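Local structure of metallo-carboxypeptidase (Pseudomonas aeruginosa, 4A39) at residues A[176-181]-A[185-190]; A[287-292]-A[332-337]; A[86-89]-A[95-98]. The protein probably acts as a zinc-dependent carboxypeptidase of the M14 family, removing residues from the C-terminal end of peptide or protein substrates. All blocks are in the same frame, centred on the assembly; numbering follows the deposited sequence.

From the N terminus, the chain first makes interaction 3, where residues 86-89 and 95-98 pair across a short turn as a beta hairpin of the N-terminal domain. Interaction 1 follows in the zinc carboxypeptidase domain: strand 171-177 ends, the chain turns through the zinc-binding segment, and helix 185-196 folds back on the strand end. Interaction 2 closes a much longer excursion, from the loop at 287-292 through helix 294-308 to helix 332-340. The three closures run in series, neither nested nor crossed. Interactions 1 and 2 touch where Gln179 NE2 meets Ala332 CB at 3.6 Å, whereas interaction 3 touches neither of them.

Interaction 1: residues A[176-181]-A[185-190]; sequences IAQQHP and MAEWFM. With ZN (zinc ion), chain C; GEM ((2-guanidinoethylmercapto)succinic acid), chain D.
Gln178 and Ala177 meet Ala186, Glu187 and Met190 at the HxxE turn of an M14 carboxypeptidase, where the third strand of the catalytic domain, 171-177, runs into the metal site and helix 185-196 folds back against its end. The side chain of Gln178 ties the turn together. Its CB rests on Ala186 CB at 3.8 Å and its CG stays beside the same methyl; beyond CG the chain is extended, which carries the amide to the first turn of the helix. There OE1 accepts the backbone N-H of Glu187 at 3.2 Å, in the carbonyl plane but with a bent N-H...O angle of 140°. NE2 reaches the other way and donates to Pro181 O at 3.0 Å, so the amide is held at both ends and spans from the zinc-binding loop to the helix start. The Glu187 carboxylate, its plane nearly perpendicular to this amide, turns instead to His131 and Arg128. One residue earlier on the strand, Ala177 CB fits between Ala186 CB and Met190, whose CG lies only 3.4 Å away, a tight carbon contact. The bend at chi2 (-61°) brings Met190 SD alongside the same methyl.

The turn so braced presents His180, whose NE2 is hydrogen-bonded to Asp238 and whose ring carries an oxygen of the bound inhibitor, O14, in plane at its edge. Glu183 and His273 complete the protein ligands of the zinc ion, which His180 ND1 binds at 2.1 Å, beside inhibitor atom O13 at 2.2 Å.

Interaction 2: residues A[287-292]-A[332-337]; sequences EGNPGY and ACNFVG
The amides of Asn289 and Asn334 meet across this contact with their planes 66° apart, so neither lies flat on the other. Asn289 ND2 lies 2.9 Å from Asn334 OD1, which stands well out of the Asn289 amide plane, and 3.3 Å from Asn334 CB, while Asn289 OD1 turns to the helix backbone and stands 3.1 Å from Asn334 O. That second pair brings together two acceptors and is no hydrogen bond. A third flat group belongs to the loop itself: the Tyr292 ring carries Glu287 CA over the centre of one face, 3.3 Å above its plane, as the loop folds back upon its own start.

Both asparagines set CG anti to the carbonyl carbon (chi1 -82° in Asn289 and -66° in Asn334), and this choice extends each amide into the gap between loop and helix. A water bridges the same gap. It accepts the backbone N-H of Gly288 at 3.0 Å and donates to Asn334 OD1 at 2.9 Å, giving the buried carbonyl oxygen a defined partner. On the loop side, a type I beta turn from Asn289 to Tyr292, closed by Tyr292 N to Asn289 O, starts at the asparagine, with Pro290 and Gly291 at its corners. Farther along the helix, Gly337 C comes to 4.3 Å from Asn289 OD1, a loose approach.

The contact thus joins an irregular loop to the first turns of a helix in the alpha/beta catalytic domain. The loop leads from strand 282-284 to helix 294-308, and Ala327 touches both asparagines. On other sides of helix 332-340, Ala332 and Val336 pack on Phe269 of strand 268-275, and Cys333 packs on Ala344 and Thr346 of strand 343-350.

Interaction 3: residues A[86-89]-A[95-98]; sequences AVAS and WFRV
Ser89 and Trp95 meet with the serine CB centred over one face of the indole, 3.5 Å from the centroid of the six-membered ring, a CH-pi contact. Val87 approaches the same indole at its edge, CG1 against CE3 at 3.7 Å. With CG2 anti to the carbonyl carbon, the valine turns its other methyl over the face of the Arg97 guanidinium, 3.7 Å from CZ. The opposite face of the hairpin carries Ala88 and Phe96: the alanine methyl lies over the ring, 4.2 Å from its centroid, and Ala88 O sits above the same ring, offset toward its rim. Beside this pair Val98 touches Ala88 CB with CG1 and Ala86 CB with CG2.

The backbone fixes this register. Ala88 and Phe96 form an antiparallel hydrogen-bonded pair, Ala88 N to Phe96 O at 2.7 Å and Phe96 N to Ala88 O at 2.8 Å, while Val87 and Arg97 form the adjacent non-hydrogen-bonded pair. Val98 N to Ala86 O adds a third bond, at 3.0 Å.

Farther out, Ser89 OG bonds to Gly92 N and Arg94 O and so holds the connecting turn. The Arg97 guanidinium donates to a fan of backbone carbonyls, Gln85 O close by and Phe351 O, Thr362 O and Trp364 O from much later in the chain, which fixes the guanidinium with one face against Val87 CG2. Strand 118-121 continues the sheet beyond 87-89, and 106-111 beyond 96-103. The arrangement is a beta hairpin within the antiparallel part of the beta-rich N-terminal domain that marks cytosolic carboxypeptidases.

Interaction 1: residues A[176-181]-A[185-190]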
ATOM      1  N   ILE A 176      -5.845  -4.503  -6.642  1.00  4.25           N
ATOM      2  CA  ILE A 176      -5.701  -3.051  -6.727  1.00  4.73           C
ATOM      3  C   ILE A 176      -4.902  -2.574  -5.515  1.00  5.63           C
ATOM      4  O   ILE A 176      -4.936  -3.200  -4.447  1.00  4.56           O
ATOM      5  CB  ILE A 176      -7.073  -2.326  -6.789  1.00  5.39           C
ATOM      6  CG1 ILE A 176      -7.805  -2.438  -5.455  1.00  6.10           C
ATOM      7  CG2 ILE A 176      -7.918  -2.922  -7.916  1.00  5.81           C
ATOM      8  CD1 ILE A 176      -9.099  -1.656  -5.420  1.00 11.35           C
ATOM      9  N   ALA A 177      -4.191  -1.465  -5.675  1.00  2.75           N
ATOM     10  CA  ALA A 177      -3.344  -0.981  -4.591  1.00  3.03           C
ATOM     11  C   ALA A 177      -3.349   0.511  -4.304  1.00  3.81           C
ATOM     12  O   ALA A 177      -3.655   1.337  -5.163  1.00  3.83           O
ATOM     13  CB  ALA A 177      -1.908  -1.425  -4.852  1.00  1.64           C
ATOM     14  N   GLN A 178      -2.981   0.820  -3.067  1.00  4.11           N
ATOM     15  CA  GLN A 178      -2.837   2.177  -2.558  1.00  5.17           C
ATOM     16  C   GLN A 178      -4.001   3.151  -2.702  1.00  5.44           C
ATOM     17  O   GLN A 178      -3.818   4.283  -3.155  1.00  5.80           O
ATOM     18  CB  GLN A 178      -1.552   2.799  -3.141  1.00  4.13           C
ATOM     19  CG  GLN A 178      -0.688   3.526  -2.096  1.00  3.84           C
ATOM     20  CD  GLN A 178       0.706   3.867  -2.607  1.00  3.84           C
ATOM     21  OE1 GLN A 178       1.394   3.015  -3.161  1.00  5.83           O
ATOM     22  NE2 GLN A 178       1.133   5.116  -2.407  1.00  5.94           N
ATOM     23  N   GLN A 179      -5.200   2.715  -2.323  1.00  4.37           N
ATOM     24  CA  GLN A 179      -6.354   3.612  -2.349  1.00  3.14           C
ATOM     25  C   GLN A 179      -6.047   4.753  -1.379  1.00  3.89           C
ATOM     26  O   GLN A 179      -6.495   5.883  -1.567  1.00  5.16           O
ATOM     27  CB  GLN A 179      -7.619   2.902  -1.888  1.00  4.07           C
ATOM     28  CG  GLN A 179      -8.242   1.980  -2.905  1.00  4.60           C
ATOM     29  CD  GLN A 179      -9.618   1.551  -2.459  1.00  4.93           C
ATOM     30  OE1 GLN A 179     -10.586   2.312  -2.573  1.00  5.80           O
ATOM     31  NE2 GLN A 179      -9.715   0.343  -1.913  1.00  4.47           N
ATOM     32  N   HIS A 180      -5.305   4.437  -0.321  1.00  3.43           N
ATOM     33  CA  HIS A 180      -4.891   5.435   0.665  1.00  5.15           C
ATOM     34  C   HIS A 180      -3.459   5.772   0.256  1.00  4.67           C
ATOM     35  O   HIS A 180      -2.557   4.942   0.372  1.00  5.46           O
ATOM     36  CB  HIS A 180      -4.966   4.832   2.068  1.00  4.54           C
ATOM     37  CG  HIS A 180      -6.366   4.519   2.497  1.00  4.06           C
ATOM     38  ND1 HIS A 180      -6.721   3.321   3.078  1.00  6.73           N
ATOM     39  CD2 HIS A 180      -7.504   5.249   2.419  1.00  6.38           C
ATOM     40  CE1 HIS A 180      -8.015   3.324   3.338  1.00  5.76           C
ATOM     41  NE2 HIS A 180      -8.515   4.482   2.947  1.00  4.08           N
ATOM     42  N   PRO A 181      -3.240   7.009  -0.227  1.00  4.61           N
ATOM     43  CA  PRO A 181      -1.938   7.497  -0.695  1.00  3.77           C
ATOM     44  C   PRO A 181      -0.707   7.307   0.176  1.00  5.54           C
ATOM     45  O   PRO A 181       0.389   7.099  -0.347  1.00  6.39           O
ATOM     46  CB  PRO A 181      -2.216   8.966  -1.009  1.00  5.35           C
ATOM     47  CG  PRO A 181      -3.249   9.330   0.005  1.00  3.61           C
ATOM     48  CD  PRO A 181      -4.183   8.133  -0.070  1.00  3.67           C
ATOM     49  N   MET A 185       3.723   1.020   0.802  1.00  3.79           N
ATOM     50  CA  MET A 185       4.097  -0.385   0.719  1.00  2.97           C
ATOM     51  C   MET A 185       3.203  -1.076  -0.307  1.00  3.21           C
ATOM     52  O   MET A 185       3.593  -2.074  -0.912  1.00  4.25           O
ATOM     53  CB  MET A 185       3.933  -1.069   2.084  1.00  2.16           C
ATOM     54  CG  MET A 185       2.555  -0.885   2.730  1.00  1.63           C
ATOM     55  SD  MET A 185       2.366   0.673   3.633  1.00  4.68           S
ATOM     56  CE  MET A 185       3.271   0.283   5.152  1.00  3.99           C
ATOM     57  N   ALA A 186       2.005  -0.535  -0.512  1.00  3.58           N
ATOM     58  CA  ALA A 186       1.049  -1.123  -1.447  1.00  3.46           C
ATOM     59  C   ALA A 186       1.543  -1.202  -2.894  1.00  4.89           C
ATOM     60  O   ALA A 186       1.483  -2.268  -3.511  1.00  4.38           O
ATOM     61  CB  ALA A 186      -0.275  -0.374  -1.381  1.00  5.67           C
ATOM     62  N   GLU A 187       2.030  -0.099  -3.455  1.00  4.54           N
ATOM     63  CA  GLU A 187       2.506  -0.194  -4.830  1.00  3.65           C
ATOM     64  C   GLU A 187       3.820  -0.985  -4.900  1.00  4.30           C
ATOM     65  O   GLU A 187       4.124  -1.582  -5.932  1.00  4.76           O
ATOM     66  CB  GLU A 187       2.641   1.191  -5.489  1.00  5.48           C
ATOM     67  CG  GLU A 187       3.129   1.099  -6.938  1.00  6.82           C
ATOM     68  CD  GLU A 187       2.615   2.206  -7.849  1.00  5.51           C
ATOM     69  OE1 GLU A 187       2.366   3.332  -7.371  1.00  6.85           O
ATOM     70  OE2 GLU A 187       2.475   1.942  -9.062  1.00  7.26           O
ATOM     71  N   TRP A 188       4.597  -1.004  -3.817  1.00  5.00           N
ATOM     72  CA  TRP A 188       5.826  -1.798  -3.823  1.00  4.60           C
ATOM     73  C   TRP A 188       5.410  -3.257  -4.021  1.00  4.79           C
ATOM     74  O   TRP A 188       6.044  -4.005  -4.770  1.00  4.12           O
ATOM     75  CB  TRP A 188       6.600  -1.647  -2.507  1.00  4.94           C
ATOM     76  CG  TRP A 188       7.451  -0.409  -2.456  1.00  5.57           C
ATOM     77  CD1 TRP A 188       7.223   0.719  -1.716  1.00  4.17           C
ATOM     78  CD2 TRP A 188       8.666  -0.176  -3.178  1.00  4.75           C
ATOM     79  NE1 TRP A 188       8.222   1.636  -1.932  1.00  4.69           N
ATOM     80  CE2 TRP A 188       9.120   1.115  -2.826  1.00  4.86           C
ATOM     81  CE3 TRP A 188       9.416  -0.933  -4.090  1.00  5.64           C
ATOM     82  CZ2 TRP A 188      10.293   1.671  -3.352  1.00  7.79           C
ATOM     83  CZ3 TRP A 188      10.586  -0.381  -4.616  1.00  6.63           C
ATOM     84  CH2 TRP A 188      11.011   0.910  -4.242  1.00  7.51           C
ATOM     85  N   PHE A 189       4.334  -3.650  -3.345  1.00  5.57           N
ATOM     86  CA  PHE A 189       3.786  -5.006  -3.449  1.00  5.54           C
ATOM     87  C   PHE A 189       3.466  -5.289  -4.923  1.00  5.55           C
ATOM     88  O   PHE A 189       3.768  -6.363  -5.447  1.00  6.13           O
ATOM     89  CB  PHE A 189       2.516  -5.100  -2.581  1.00  5.69           C
ATOM     90  CG  PHE A 189       1.736  -6.393  -2.725  1.00  3.78           C
ATOM     91  CD1 PHE A 189       0.907  -6.604  -3.827  1.00  5.01           C
ATOM     92  CD2 PHE A 189       1.779  -7.364  -1.728  1.00  5.99           C
ATOM     93  CE1 PHE A 189       0.129  -7.759  -3.932  1.00  4.07           C
ATOM     94  CE2 PHE A 189       1.001  -8.524  -1.819  1.00  5.46           C
ATOM     95  CZ  PHE A 189       0.174  -8.721  -2.924  1.00  4.90           C
ATOM     96  N   MET A 190       2.860  -4.315  -5.595  1.00  4.83           N
ATOM     97  CA  MET A 190       2.503  -4.471  -7.002  1.00  4.12           C
ATOM     98  C   MET A 190       3.740  -4.605  -7.890  1.00  4.49           C
ATOM     99  O   MET A 190       3.725  -5.355  -8.866  1.00  4.87           O
ATOM    100  CB  MET A 190       1.656  -3.283  -7.465  1.00  5.15           C
ATOM    101  CG  MET A 190       0.360  -3.104  -6.681  1.00  6.77           C
ATOM    102  SD  MET A 190      -0.771  -4.522  -6.793  1.00  6.49           S
ATOM    103  CE  MET A 190      -1.455  -4.281  -8.432  1.00  6.01           C
TER
HETATM  104 ZN    ZN C1376      -5.542   1.718   3.733  1.00  4.89          ZN
HETATM  105  C8  GEM D1377      -8.920  -0.410   6.200  1.00 20.65           C
HETATM  106  S7  GEM D1377      -8.772  -1.452   4.703  1.00 27.79           S
HETATM  107  C6  GEM D1377      -9.755  -2.909   5.212  1.00 21.99           C
HETATM  108  C5  GEM D1377      -9.757  -3.184   6.718  1.00 19.59           C
HETATM  109  N3  GEM D1377     -10.548  -2.167   7.426  1.00 18.95           N
HETATM  110  C1  GEM D1377     -11.666  -2.528   8.054  1.00 17.79           C
HETATM  111  N4  GEM D1377     -12.056  -3.800   8.022  1.00 18.93           N
HETATM  112  N2  GEM D1377     -12.398  -1.628   8.703  1.00 18.70           N
HETATM  113  C9  GEM D1377      -9.548   0.949   5.879  1.00 19.23           C
HETATM  114  O14 GEM D1377      -9.968   1.135   4.715  1.00 16.11           O
HETATM  115  O15 GEM D1377      -9.596   1.777   6.812  1.00 18.70           O
HETATM  116  C10 GEM D1377      -7.559  -0.230   6.877  1.00 17.72           C
HETATM  117  C11 GEM D1377      -6.557   0.483   5.965  1.00 15.49           C
HETATM  118  O12 GEM D1377      -5.444  -0.063   5.795  1.00  9.14           O
HETATM  119  O13 GEM D1377      -6.920   1.570   5.470  1.00 12.44           O

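Interaction 2: residues A[287-292]-A[332-337]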
ATOM      1  N   GLU A 287     -16.025 -11.921   6.515  1.00  6.72           N
ATOM      2  CA  GLU A 287     -16.925 -12.647   7.407  1.00  7.34           C
ATOM      3  C   GLU A 287     -18.144 -11.870   7.899  1.00  7.38           C
ATOM      4  O   GLU A 287     -19.104 -12.471   8.384  1.00  7.80           O
ATOM      5  CB  GLU A 287     -16.150 -13.233   8.599  1.00  6.30           C
ATOM      6  CG  GLU A 287     -15.657 -12.250   9.655  1.00  8.22           C
ATOM      7  CD  GLU A 287     -14.495 -11.389   9.198  1.00  8.00           C
ATOM      8  OE1 GLU A 287     -13.718 -11.821   8.316  1.00 10.41           O
ATOM      9  OE2 GLU A 287     -14.348 -10.280   9.743  1.00  6.79           O
ATOM     10  N   GLY A 288     -18.111 -10.545   7.764  1.00  8.14           N
ATOM     11  CA  GLY A 288     -19.236  -9.725   8.193  1.00  6.79           C
ATOM     12  C   GLY A 288     -20.272  -9.475   7.102  1.00  7.56           C
ATOM     13  O   GLY A 288     -21.312  -8.861   7.352  1.00  8.37           O
ATOM     14  N   ASN A 289     -19.991  -9.942   5.890  1.00  6.43           N
ATOM     15  CA  ASN A 289     -20.908  -9.761   4.764  1.00  6.90           C
ATOM     16  C   ASN A 289     -22.202 -10.554   4.911  1.00  8.09           C
ATOM     17  O   ASN A 289     -22.185 -11.721   5.289  1.00  8.29           O
ATOM     18  CB  ASN A 289     -20.252 -10.203   3.449  1.00  7.28           C
ATOM     19  CG  ASN A 289     -19.354  -9.141   2.840  1.00  7.50           C
ATOM     20  OD1 ASN A 289     -18.776  -9.351   1.764  1.00  9.27           O
ATOM     21  ND2 ASN A 289     -19.229  -8.004   3.513  1.00  5.95           N
ATOM     22  N   PRO A 290     -23.348  -9.921   4.623  1.00  9.08           N
ATOM     23  CA  PRO A 290     -24.603 -10.665   4.733  1.00 10.71           C
ATOM     24  C   PRO A 290     -24.543 -11.810   3.714  1.00 11.14           C
ATOM     25  O   PRO A 290     -25.139 -12.871   3.901  1.00 11.29           O
ATOM     26  CB  PRO A 290     -25.648  -9.619   4.367  1.00 11.10           C
ATOM     27  CG  PRO A 290     -25.052  -8.361   4.923  1.00 10.80           C
ATOM     28  CD  PRO A 290     -23.602  -8.476   4.483  1.00  9.32           C
ATOM     29  N   GLY A 291     -23.790 -11.583   2.640  1.00 11.17           N
ATOM     30  CA  GLY A 291     -23.652 -12.588   1.600  1.00 11.70           C
ATOM     31  C   GLY A 291     -22.564 -13.619   1.850  1.00 11.26           C
ATOM     32  O   GLY A 291     -22.300 -14.460   0.991  1.00 11.64           O
ATOM     33  N   TYR A 292     -21.928 -13.561   3.017  1.00 10.44           N
ATOM     34  CA  TYR A 292     -20.870 -14.505   3.364  1.00  8.97           C
ATOM     35  C   TYR A 292     -21.452 -15.920   3.320  1.00  9.25           C
ATOM     36  O   TYR A 292     -22.611 -16.132   3.691  1.00 11.32           O
ATOM     37  CB  TYR A 292     -20.340 -14.186   4.765  1.00  9.02           C
ATOM     38  CG  TYR A 292     -18.990 -14.780   5.116  1.00  8.86           C
ATOM     39  CD1 TYR A 292     -17.859 -14.531   4.331  1.00  8.32           C
ATOM     40  CD2 TYR A 292     -18.826 -15.523   6.281  1.00 10.78           C
ATOM     41  CE1 TYR A 292     -16.600 -15.001   4.710  1.00 10.09           C
ATOM     42  CE2 TYR A 292     -17.580 -15.995   6.668  1.00 10.83           C
ATOM     43  CZ  TYR A 292     -16.470 -15.728   5.884  1.00 10.48           C
ATOM     44  OH  TYR A 292     -15.232 -16.156   6.313  1.00 10.08           O
ATOM     45  N   ALA A 332     -14.009  -1.589  -0.138  1.00  5.05           N
ATOM     46  CA  ALA A 332     -13.821  -2.366  -1.360  1.00  5.82           C
ATOM     47  C   ALA A 332     -13.845  -3.877  -1.156  1.00  6.49           C
ATOM     48  O   ALA A 332     -14.510  -4.598  -1.901  1.00  5.96           O
ATOM     49  CB  ALA A 332     -12.514  -1.960  -2.037  1.00  4.71           C
ATOM     50  N   CYS A 333     -13.114  -4.365  -0.161  1.00  5.21           N
ATOM     51  CA  CYS A 333     -13.070  -5.804   0.085  1.00  6.93           C
ATOM     52  C   CYS A 333     -14.467  -6.387   0.233  1.00  6.48           C
ATOM     53  O   CYS A 333     -14.838  -7.336  -0.457  1.00  6.32           O
ATOM     54  CB  CYS A 333     -12.258  -6.106   1.347  1.00  8.21           C
ATOM     55  SG  CYS A 333     -12.145  -7.859   1.730  1.00 11.27           S
ATOM     56  N   ASN A 334     -15.248  -5.808   1.132  1.00  6.71           N
ATOM     57  CA  ASN A 334     -16.598  -6.282   1.374  1.00  6.60           C
ATOM     58  C   ASN A 334     -17.551  -6.071   0.203  1.00  6.86           C
ATOM     59  O   ASN A 334     -18.310  -6.975  -0.156  1.00  5.47           O
ATOM     60  CB  ASN A 334     -17.130  -5.616   2.635  1.00  8.07           C
ATOM     61  CG  ASN A 334     -16.361  -6.043   3.866  1.00 10.29           C
ATOM     62  OD1 ASN A 334     -16.588  -7.125   4.407  1.00 11.52           O
ATOM     63  ND2 ASN A 334     -15.421  -5.211   4.299  1.00 12.43           N
ATOM     64  N   PHE A 335     -17.507  -4.888  -0.401  1.00  6.61           N
ATOM     65  CA  PHE A 335     -18.387  -4.594  -1.526  1.00  6.22           C
ATOM     66  C   PHE A 335     -18.155  -5.515  -2.715  1.00  6.48           C
ATOM     67  O   PHE A 335     -19.103  -6.076  -3.261  1.00  6.56           O
ATOM     68  CB  PHE A 335     -18.225  -3.139  -1.981  1.00  6.37           C
ATOM     69  CG  PHE A 335     -19.072  -2.785  -3.172  1.00  7.83           C
ATOM     70  CD1 PHE A 335     -18.591  -2.973  -4.465  1.00  8.12           C
ATOM     71  CD2 PHE A 335     -20.367  -2.304  -3.001  1.00 10.24           C
ATOM     72  CE1 PHE A 335     -19.390  -2.688  -5.575  1.00  9.96           C
ATOM     73  CE2 PHE A 335     -21.174  -2.016  -4.105  1.00 10.55           C
ATOM     74  CZ  PHE A 335     -20.682  -2.210  -5.392  1.00 10.11           C
ATOM     75  N   VAL A 336     -16.899  -5.654  -3.128  1.00  4.88           N
ATOM     76  CA  VAL A 336     -16.575  -6.499  -4.272  1.00  5.12           C
ATOM     77  C   VAL A 336     -16.860  -7.958  -3.948  1.00  5.02           C
ATOM     78  O   VAL A 336     -17.471  -8.679  -4.742  1.00  4.39           O
ATOM     79  CB  VAL A 336     -15.089  -6.337  -4.680  1.00  6.87           C
ATOM     80  CG1 VAL A 336     -14.766  -7.226  -5.875  1.00  6.58           C
ATOM     81  CG2 VAL A 336     -14.810  -4.882  -5.027  1.00  8.03           C
ATOM     82  N   GLY A 337     -16.426  -8.387  -2.767  1.00  4.37           N
ATOM     83  CA  GLY A 337     -16.645  -9.761  -2.358  1.00  5.46           C
ATOM     84  C   GLY A 337     -18.104 -10.172  -2.413  1.00  5.98           C
ATOM     85  O   GLY A 337     -18.428 -11.276  -2.856  1.00  6.39           O
TER
HETATM   86  O   HOH W   1     -16.188  -8.394   7.020  1.00  8.93           O

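Interaction 3: residues A[86-89]-A[95-98]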
ATOM      1  N   ALA A  86      11.392   5.773  12.457  1.00  4.40           N
ATOM      2  CA  ALA A  86      11.402   6.493  11.185  1.00  4.83           C
ATOM      3  C   ALA A  86      12.416   5.905  10.208  1.00  5.54           C
ATOM      4  O   ALA A  86      13.408   5.310  10.620  1.00  4.97           O
ATOM      5  CB  ALA A  86      11.720   7.964  11.423  1.00  6.21           C
ATOM      6  N   VAL A  87      12.161   6.087   8.914  1.00  4.71           N
ATOM      7  CA  VAL A  87      13.050   5.576   7.880  1.00  6.83           C
ATOM      8  C   VAL A  87      13.822   6.740   7.261  1.00  7.04           C
ATOM      9  O   VAL A  87      13.300   7.850   7.137  1.00  6.28           O
ATOM     10  CB  VAL A  87      12.252   4.850   6.773  1.00  8.82           C
ATOM     11  CG1 VAL A  87      13.157   3.900   6.020  1.00 11.30           C
ATOM     12  CG2 VAL A  87      11.073   4.103   7.384  1.00 12.37           C
ATOM     13  N   ALA A  88      15.066   6.481   6.872  1.00  5.49           N
ATOM     14  CA  ALA A  88      15.910   7.511   6.280  1.00  5.27           C
ATOM     15  C   ALA A  88      16.737   6.946   5.134  1.00  5.67           C
ATOM     16  O   ALA A  88      16.859   5.731   4.985  1.00  5.67           O
ATOM     17  CB  ALA A  88      16.831   8.098   7.341  1.00  6.20           C
ATOM     18  N   SER A  89      17.301   7.837   4.323  1.00  5.76           N
ATOM     19  CA  SER A  89      18.136   7.427   3.201  1.00  6.70           C
ATOM     20  C   SER A  89      19.019   8.569   2.721  1.00  7.68           C
ATOM     21  O   SER A  89      18.573   9.708   2.626  1.00  7.30           O
ATOM     22  CB  SER A  89      17.271   6.951   2.037  1.00  6.82           C
ATOM     23  OG  SER A  89      18.081   6.640   0.916  1.00  6.91           O
ATOM     24  N   TRP A  95      17.321   2.468   2.114  1.00  8.10           N
ATOM     25  CA  TRP A  95      16.594   3.042   3.240  1.00  6.43           C
ATOM     26  C   TRP A  95      16.870   2.284   4.536  1.00  6.22           C
ATOM     27  O   TRP A  95      16.910   1.048   4.558  1.00  7.62           O
ATOM     28  CB  TRP A  95      15.091   3.069   2.938  1.00  5.73           C
ATOM     29  CG  TRP A  95      14.739   4.047   1.853  1.00  6.99           C
ATOM     30  CD1 TRP A  95      14.879   3.869   0.505  1.00  8.58           C
ATOM     31  CD2 TRP A  95      14.250   5.382   2.033  1.00  6.96           C
ATOM     32  NE1 TRP A  95      14.510   5.012  -0.166  1.00  7.81           N
ATOM     33  CE2 TRP A  95      14.121   5.957   0.747  1.00  9.58           C
ATOM     34  CE3 TRP A  95      13.911   6.150   3.155  1.00  7.64           C
ATOM     35  CZ2 TRP A  95      13.664   7.268   0.553  1.00  6.97           C
ATOM     36  CZ3 TRP A  95      13.456   7.458   2.962  1.00  9.98           C
ATOM     37  CH2 TRP A  95      13.339   8.000   1.667  1.00  8.44           C
ATOM     38  N   PHE A  96      17.075   3.033   5.616  1.00  6.50           N
ATOM     39  CA  PHE A  96      17.374   2.447   6.919  1.00  5.06           C
ATOM     40  C   PHE A  96      16.579   3.089   8.053  1.00  4.91           C
ATOM     41  O   PHE A  96      16.221   4.263   7.987  1.00  6.11           O
ATOM     42  CB  PHE A  96      18.869   2.578   7.223  1.00  6.05           C
ATOM     43  CG  PHE A  96      19.398   3.986   7.098  1.00  4.64           C
ATOM     44  CD1 PHE A  96      19.843   4.476   5.873  1.00  5.69           C
ATOM     45  CD2 PHE A  96      19.463   4.814   8.213  1.00  4.16           C
ATOM     46  CE1 PHE A  96      20.351   5.775   5.763  1.00  6.46           C
ATOM     47  CE2 PHE A  96      19.966   6.109   8.116  1.00  6.88           C
ATOM     48  CZ  PHE A  96      20.412   6.592   6.890  1.00  5.61           C
ATOM     49  N   ARG A  97      16.310   2.309   9.094  1.00  4.93           N
ATOM     50  CA  ARG A  97      15.562   2.802  10.247  1.00  4.34           C
ATOM     51  C   ARG A  97      16.497   3.540  11.206  1.00  4.73           C
ATOM     52  O   ARG A  97      17.682   3.207  11.310  1.00  5.13           O
ATOM     53  CB  ARG A  97      14.896   1.628  10.978  1.00  3.20           C
ATOM     54  CG  ARG A  97      13.878   0.849  10.143  1.00  5.09           C
ATOM     55  CD  ARG A  97      12.537   1.576  10.044  1.00  7.05           C
ATOM     56  NE  ARG A  97      11.630   0.880   9.129  1.00  5.57           N
ATOM     57  CZ  ARG A  97      10.302   0.961   9.183  1.00  5.85           C
ATOM     58  NH1 ARG A  97       9.713   1.706  10.109  1.00  5.89           N
ATOM     59  NH2 ARG A  97       9.560   0.294   8.306  1.00  5.01           N
ATOM     60  N   VAL A  98      15.961   4.542  11.896  1.00  4.82           N
ATOM     61  CA  VAL A  98      16.737   5.322  12.855  1.00  5.36           C
ATOM     62  C   VAL A  98      16.056   5.315  14.222  1.00  5.96           C
ATOM     63  O   VAL A  98      14.836   5.196  14.319  1.00  5.57           O
ATOM     64  CB  VAL A  98      16.907   6.787  12.386  1.00  5.96           C
ATOM     65  CG1 VAL A  98      17.759   6.834  11.122  1.00  6.29           C
ATOM     66  CG2 VAL A  98      15.540   7.419  12.132  1.00  4.99           C
TER